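Local coordinates for DUF655 domain-containing protein (Archaeoglobus fulgidus, PDB 2I5H), which is of unknown function but belongs to the helix-hairpin-helix clan, whose members often bind nucleic acids, so a nucleic-acid-related role is possible, at residues A[65-68]-A[69-72]; A[88-91]-A[92-95]; A[181-184]-A[185-189]. All coordinates share one frame; numbering follows the deposited sequence.

Interaction 1 of 3, residues A[65-68]-A[69-72]; sequences QPLV and MDRV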
# COMPACT_ATOMS: atom_id res chain seq x y z
N GLN A 65 -6.72 -1.19 21.59
CA GLN A 65 -6.44 -2.51 21.05
C GLN A 65 -6.76 -2.47 19.56
O GLN A 65 -7.78 -2.99 19.11
CB GLN A 65 -7.30 -3.55 21.76
CG GLN A 65 -6.96 -3.68 23.24
CD GLN A 65 -8.16 -4.05 24.08
OE1 GLN A 65 -9.13 -3.29 24.17
NE2 GLN A 65 -8.11 -5.23 24.70
N PRO A 66 -5.88 -1.83 18.77
CA PRO A 66 -6.03 -1.69 17.32
C PRO A 66 -6.17 -3.01 16.61
O PRO A 66 -5.52 -4.00 16.99
CB PRO A 66 -4.75 -0.96 16.90
CG PRO A 66 -4.36 -0.21 18.15
CD PRO A 66 -4.61 -1.22 19.22
N LEU A 67 -7.00 -3.02 15.58
CA LEU A 67 -7.25 -4.22 14.78
C LEU A 67 -6.60 -4.08 13.41
O LEU A 67 -6.44 -2.97 12.92
CB LEU A 67 -8.76 -4.40 14.58
CG LEU A 67 -9.59 -4.43 15.86
CD1 LEU A 67 -11.07 -4.27 15.53
CD2 LEU A 67 -9.32 -5.74 16.58
N VAL A 68 -6.23 -5.20 12.81
CA VAL A 68 -5.66 -5.16 11.46
C VAL A 68 -6.73 -4.49 10.58
O VAL A 68 -7.93 -4.75 10.76
CB VAL A 68 -5.38 -6.59 10.94
CG1 VAL A 68 -4.95 -6.54 9.48
CG2 VAL A 68 -4.30 -7.25 11.78
N MET A 69 -6.30 -3.63 9.66
CA MET A 69 -7.19 -2.90 8.75
C MET A 69 -7.77 -1.61 9.34
O MET A 69 -8.44 -0.85 8.64
CB MET A 69 -8.34 -3.80 8.27
CG MET A 69 -7.90 -4.97 7.40
SD MET A 69 -7.77 -4.59 5.62
CE MET A 69 -9.40 -5.06 5.06
N ASP A 70 -7.52 -1.36 10.63
CA ASP A 70 -8.00 -0.12 11.25
C ASP A 70 -7.26 1.05 10.61
O ASP A 70 -6.06 0.96 10.30
CB ASP A 70 -7.71 -0.10 12.75
CG ASP A 70 -8.84 -0.67 13.58
OD1 ASP A 70 -9.85 -1.14 13.00
OD2 ASP A 70 -8.71 -0.66 14.82
N ARG A 71 -7.97 2.16 10.44
CA ARG A 71 -7.39 3.37 9.88
C ARG A 71 -7.09 4.27 11.08
O ARG A 71 -7.98 4.58 11.87
CB ARG A 71 -8.38 4.05 8.93
CG ARG A 71 -7.87 5.33 8.30
CD ARG A 71 -8.88 5.89 7.32
NE ARG A 71 -8.37 7.05 6.59
CZ ARG A 71 -8.85 8.28 6.70
NH1 ARG A 71 -9.86 8.54 7.53
NH2 ARG A 71 -8.32 9.26 5.98
N VAL A 72 -5.83 4.68 11.23
CA VAL A 72 -5.46 5.52 12.35
C VAL A 72 -4.85 6.84 11.92
O VAL A 72 -4.18 6.93 10.89
CB VAL A 72 -4.45 4.80 13.29
CG1 VAL A 72 -5.11 3.58 13.91
CG2 VAL A 72 -3.20 4.40 12.50

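Interaction 2 of 3, residues A[88-91]-A[92-95]; sequences RLRY and EDLT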
# COMPACT_ATOMS: atom_id res chain seq x y z
N ARG A 88 10.51 4.96 10.42
CA ARG A 88 10.08 4.46 9.14
C ARG A 88 10.73 3.08 8.99
O ARG A 88 11.85 2.86 9.46
CB ARG A 88 10.53 5.39 8.02
CG ARG A 88 10.08 4.94 6.65
CD ARG A 88 10.27 6.02 5.61
NE ARG A 88 9.89 5.54 4.29
CZ ARG A 88 9.79 6.30 3.21
NH1 ARG A 88 10.04 7.60 3.28
NH2 ARG A 88 9.45 5.75 2.06
N LEU A 89 10.03 2.16 8.34
CA LEU A 89 10.52 0.80 8.18
C LEU A 89 10.80 0.38 6.75
O LEU A 89 10.22 0.92 5.82
CB LEU A 89 9.48 -0.18 8.74
CG LEU A 89 8.98 0.05 10.17
CD1 LEU A 89 7.81 -0.89 10.46
CD2 LEU A 89 10.11 -0.18 11.16
N ARG A 90 11.69 -0.60 6.59
CA ARG A 90 11.99 -1.18 5.29
C ARG A 90 11.07 -2.40 5.27
O ARG A 90 10.54 -2.80 6.31
CB ARG A 90 13.43 -1.67 5.20
CG ARG A 90 14.48 -0.60 5.37
CD ARG A 90 15.85 -1.24 5.62
NE ARG A 90 15.85 -2.03 6.85
CZ ARG A 90 16.92 -2.64 7.36
NH1 ARG A 90 18.09 -2.56 6.74
NH2 ARG A 90 16.81 -3.34 8.49
N TYR A 91 10.88 -3.00 4.11
CA TYR A 91 10.02 -4.18 4.05
C TYR A 91 10.50 -5.28 5.00
O TYR A 91 9.68 -5.96 5.63
CB TYR A 91 9.99 -4.73 2.63
CG TYR A 91 9.09 -5.94 2.51
CD1 TYR A 91 7.71 -5.80 2.41
CD2 TYR A 91 9.63 -7.23 2.52
CE1 TYR A 91 6.88 -6.92 2.32
CE2 TYR A 91 8.81 -8.35 2.43
CZ TYR A 91 7.44 -8.19 2.33
OH TYR A 91 6.63 -9.30 2.23
N GLU A 92 11.81 -5.45 5.12
CA GLU A 92 12.37 -6.50 5.98
C GLU A 92 12.11 -6.30 7.46
O GLU A 92 12.16 -7.25 8.23
CB GLU A 92 13.88 -6.61 5.75
CG GLU A 92 14.67 -5.38 6.18
CD GLU A 92 16.12 -5.43 5.72
OE1 GLU A 92 16.99 -5.87 6.51
OE2 GLU A 92 16.38 -5.04 4.57
N ASP A 93 11.83 -5.07 7.86
CA ASP A 93 11.57 -4.77 9.26
C ASP A 93 10.15 -5.12 9.69
O ASP A 93 9.83 -5.08 10.87
CB ASP A 93 11.85 -3.30 9.54
CG ASP A 93 13.27 -2.91 9.19
OD1 ASP A 93 14.20 -3.50 9.77
OD2 ASP A 93 13.45 -2.02 8.33
N LEU A 94 9.30 -5.44 8.72
CA LEU A 94 7.92 -5.81 9.04
C LEU A 94 7.90 -7.18 9.70
O LEU A 94 8.72 -8.05 9.37
CB LEU A 94 7.06 -5.87 7.77
CG LEU A 94 6.74 -4.55 7.05
CD1 LEU A 94 5.99 -4.87 5.77
CD2 LEU A 94 5.90 -3.65 7.96
N THR A 95 6.99 -7.37 10.64
CA THR A 95 6.85 -8.66 11.31
C THR A 95 6.28 -9.63 10.27
O THR A 95 5.81 -9.22 9.22
CB THR A 95 5.86 -8.60 12.49
OG1 THR A 95 4.56 -8.23 12.00
CG2 THR A 95 6.32 -7.60 13.53

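Interaction 3 of 3, residues A[181-184]-A[185-189]; sequences IIYE and IKNPQ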
# COMPACT_ATOMS: atom_id res chain seq x y z
N ILE A 181 2.91 -1.57 -6.10
CA ILE A 181 3.19 -0.89 -4.85
C ILE A 181 4.15 -1.71 -3.99
O ILE A 181 5.14 -1.20 -3.47
CB ILE A 181 1.89 -0.60 -4.07
CG1 ILE A 181 1.04 0.40 -4.85
CG2 ILE A 181 2.22 -0.06 -2.68
CD1 ILE A 181 -0.34 0.64 -4.28
N ILE A 182 3.87 -3.00 -3.84
CA ILE A 182 4.73 -3.86 -3.05
C ILE A 182 6.13 -3.90 -3.67
O ILE A 182 7.13 -3.89 -2.95
CB ILE A 182 4.15 -5.28 -2.96
CG1 ILE A 182 2.94 -5.27 -2.01
CG2 ILE A 182 5.21 -6.26 -2.48
CD1 ILE A 182 2.26 -6.60 -1.83
N TYR A 183 6.20 -3.91 -4.99
CA TYR A 183 7.50 -3.93 -5.66
C TYR A 183 8.31 -2.69 -5.30
O TYR A 183 9.49 -2.79 -4.99
CB TYR A 183 7.32 -3.99 -7.18
CG TYR A 183 8.64 -3.99 -7.92
CD1 TYR A 183 9.42 -5.15 -7.99
CD2 TYR A 183 9.14 -2.83 -8.50
CE1 TYR A 183 10.66 -5.14 -8.63
CE2 TYR A 183 10.38 -2.81 -9.13
CZ TYR A 183 11.14 -3.97 -9.19
OH TYR A 183 12.36 -3.95 -9.82
N GLU A 184 7.66 -1.53 -5.33
CA GLU A 184 8.33 -0.28 -5.01
C GLU A 184 8.77 -0.23 -3.55
O GLU A 184 9.87 0.23 -3.24
CB GLU A 184 7.41 0.90 -5.35
CG GLU A 184 7.19 1.07 -6.86
CD GLU A 184 6.25 2.21 -7.21
OE1 GLU A 184 5.94 3.04 -6.33
OE2 GLU A 184 5.82 2.28 -8.39
N ILE A 185 7.92 -0.73 -2.66
CA ILE A 185 8.25 -0.75 -1.25
C ILE A 185 9.49 -1.61 -1.01
O ILE A 185 10.35 -1.27 -0.19
CB ILE A 185 7.08 -1.31 -0.42
CG1 ILE A 185 5.92 -0.31 -0.44
CG2 ILE A 185 7.54 -1.60 1.01
CD1 ILE A 185 4.69 -0.76 0.32
N LYS A 186 9.59 -2.72 -1.73
CA LYS A 186 10.73 -3.62 -1.59
C LYS A 186 11.97 -3.11 -2.31
O LYS A 186 13.09 -3.46 -1.94
CB LYS A 186 10.38 -5.01 -2.13
CG LYS A 186 9.31 -5.74 -1.36
CD LYS A 186 9.13 -7.15 -1.91
CE LYS A 186 8.10 -7.93 -1.13
NZ LYS A 186 7.93 -9.32 -1.66
N ASN A 187 11.77 -2.28 -3.33
CA ASN A 187 12.89 -1.76 -4.10
C ASN A 187 12.93 -0.24 -4.15
O ASN A 187 12.62 0.37 -5.17
CB ASN A 187 12.86 -2.31 -5.52
CG ASN A 187 12.86 -3.82 -5.55
OD1 ASN A 187 11.81 -4.46 -5.48
ND2 ASN A 187 14.04 -4.41 -5.65
N PRO A 188 13.31 0.40 -3.03
CA PRO A 188 13.38 1.86 -2.98
C PRO A 188 14.35 2.45 -4.00
O PRO A 188 14.30 3.64 -4.30
CB PRO A 188 13.81 2.13 -1.54
CG PRO A 188 14.64 0.93 -1.21
CD PRO A 188 13.82 -0.20 -1.78
N GLN A 189 15.23 1.61 -4.54
CA GLN A 189 16.19 2.08 -5.53
C GLN A 189 15.67 1.97 -6.97
O GLN A 189 16.35 2.41 -7.91
CB GLN A 189 17.52 1.32 -5.40
CG GLN A 189 17.42 -0.19 -5.52
CD GLN A 189 16.67 -0.83 -4.37
OE1 GLN A 189 16.96 -0.59 -3.20
NE2 GLN A 189 15.69 -1.66 -4.70

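Interaction 1 of 3, residues A[65-68]-A[69-72]
P66 meets the turn at its edge: its CA lies 3.8 Å from OD2 of D70, the carboxylate that holds the start of the bend, while its ring packs on F26 of strand 20-27. L67 comes next and makes both hydrogen bonds to D70. Its backbone N gives a nearly straight hydrogen bond, N-H...O angle 170°, to D70 OD2 at 3.0 Å. The donor does not come in along the carboxylate but from above it, 71° out of its plane. With CG turned beside its own backbone N (chi1 -91°), the D70 side chain folds back over the turn and brings OD2 to this N-H; OD1 is left 3.8 Å from L67 CB, against the root of the leucine. The carbonyl of L67 answers in the other direction, L67 O taking the N-H of D70 at 3.0 Å and closing a type II beta turn from L67 to D70. V68 stands at the first corner, where its CG1 meets CG of M69 at 3.9 Å. M69, at the second corner, has a positive phi, as a type II turn favours there, and its bent chain runs off toward V105 and H108 of helix 96-111. Beyond the bend the chain enters strand 71-73, an outermost strand paired with strand 20-27. The chemistry implies a turn braced twice between the same two residues: one bond from backbone to backbone, one from backbone to carboxylate, so that D70 is fixed through both its N-H and its side chain.

Interaction 2 of 3, residues A[88-91]-A[92-95]
R90 reaches forward over the turn to two acids, E92 and D93, and its side chain can be followed atom by atom. CB starts 3.1 Å from OD2 of D93, and CG and CD stay near the same oxygen. CG lies beside the backbone N (chi1 -62°), and a bend at chi3 then swings the guanidinium round to D93. NE gives D93 OD2 an almost straight bond of 2.8 Å, and at the tip NH2 points at D93 OD1 at 2.9 Å, angle 178°. This is a side-on, two-nitrogen salt bridge with the two planes nearly coplanar, each oxygen met on its syn side. E92 approaches quite differently: its carboxylate is stacked on one guanidinium face, E92 CD lying 3.3 Å from R90 CZ, with NH1 also beneath it, nearest OE1. R90 NH2 is 3.2 Å from E92 OE1, but no N-H points there, leaving attraction of charge alone. D93 OD2 also accepts the backbone N of R90 at 2.9 Å, through its anti lone pair, so two donors of one residue grip it and help fix the carboxylate's rotation. The backbone adds D93 N to R90 O and L94 N to Y91 O, the bonds of a short 3-10 turn. On the apolar side Y91 CD1 touches L94 CD1 at 3.9 Å. The turn links strand 82-88 to helix 96-111: L89 and L94 pack on L55 of strand 55-60 and Q46 of strand 44-49, Y91 and L94 lie against K99 and L102 of the helix, and T95 caps that helix at its N-terminus through A98 N.

Interaction 3 of 3, residues A[181-184]-A[185-189]
The Y183 ring has the side-chain amide of N187 over one face, the two planes 27° apart. The amide atom modelled as OD1 sits 3.4 Å above the ring plane, offset toward the rim near CE1, but the amide is probably turned over, so its identity is doubtful. The ring gets there because its CG is anti to the backbone N (chi1 179°), letting it lean along the helix toward the residue one turn on. I182 and K186 lie side by side, CG2 of I182 meeting CE of K186 at 3.6 Å, and I181 CG2 touches I185 CD1 at 3.9 Å. Beneath them run the i to i+4 bonds, I185 N to I181 O at 2.9 Å and K186 N to I182 O at 3.0 Å. N187 N still bonds Y183 O, and only weakly E184 O. Replacing N187 with an alanine removes the amide, which would probably leave this face of the Y183 ring without its cover and the ring freer to turn. The E184 carboxylate faces elsewhere, hydrogen-bonded through OE1 to T196 OG1 and salt-bridged through OE2 to R180. This is the last turn of an alpha-helix, helix 173-186, where N187 is the first residue to leave helical geometry and P188 follows.

Interactions 2 and 3 touch directly although they lie far apart in sequence: Y91 CZ packs on K186 CE at 3.5 Å. Beside this, Y91 CB lies 4.3 Å from I185 CG2, and the centres of the two contacts are about 12 Å apart. Interaction 1 touches neither of the others, its centre about 18 Å from that of interaction 2 and about 24 Å from that of interaction 3, on the opposite side of the chain's centre from the latter. Helix 96-111 connects all three: M69 of interaction 1, Y91 and L94 of interaction 2, and I181 and I182 of interaction 3 all pack on it. With the protein's function unknown, the three contacts can be related through the fold alone.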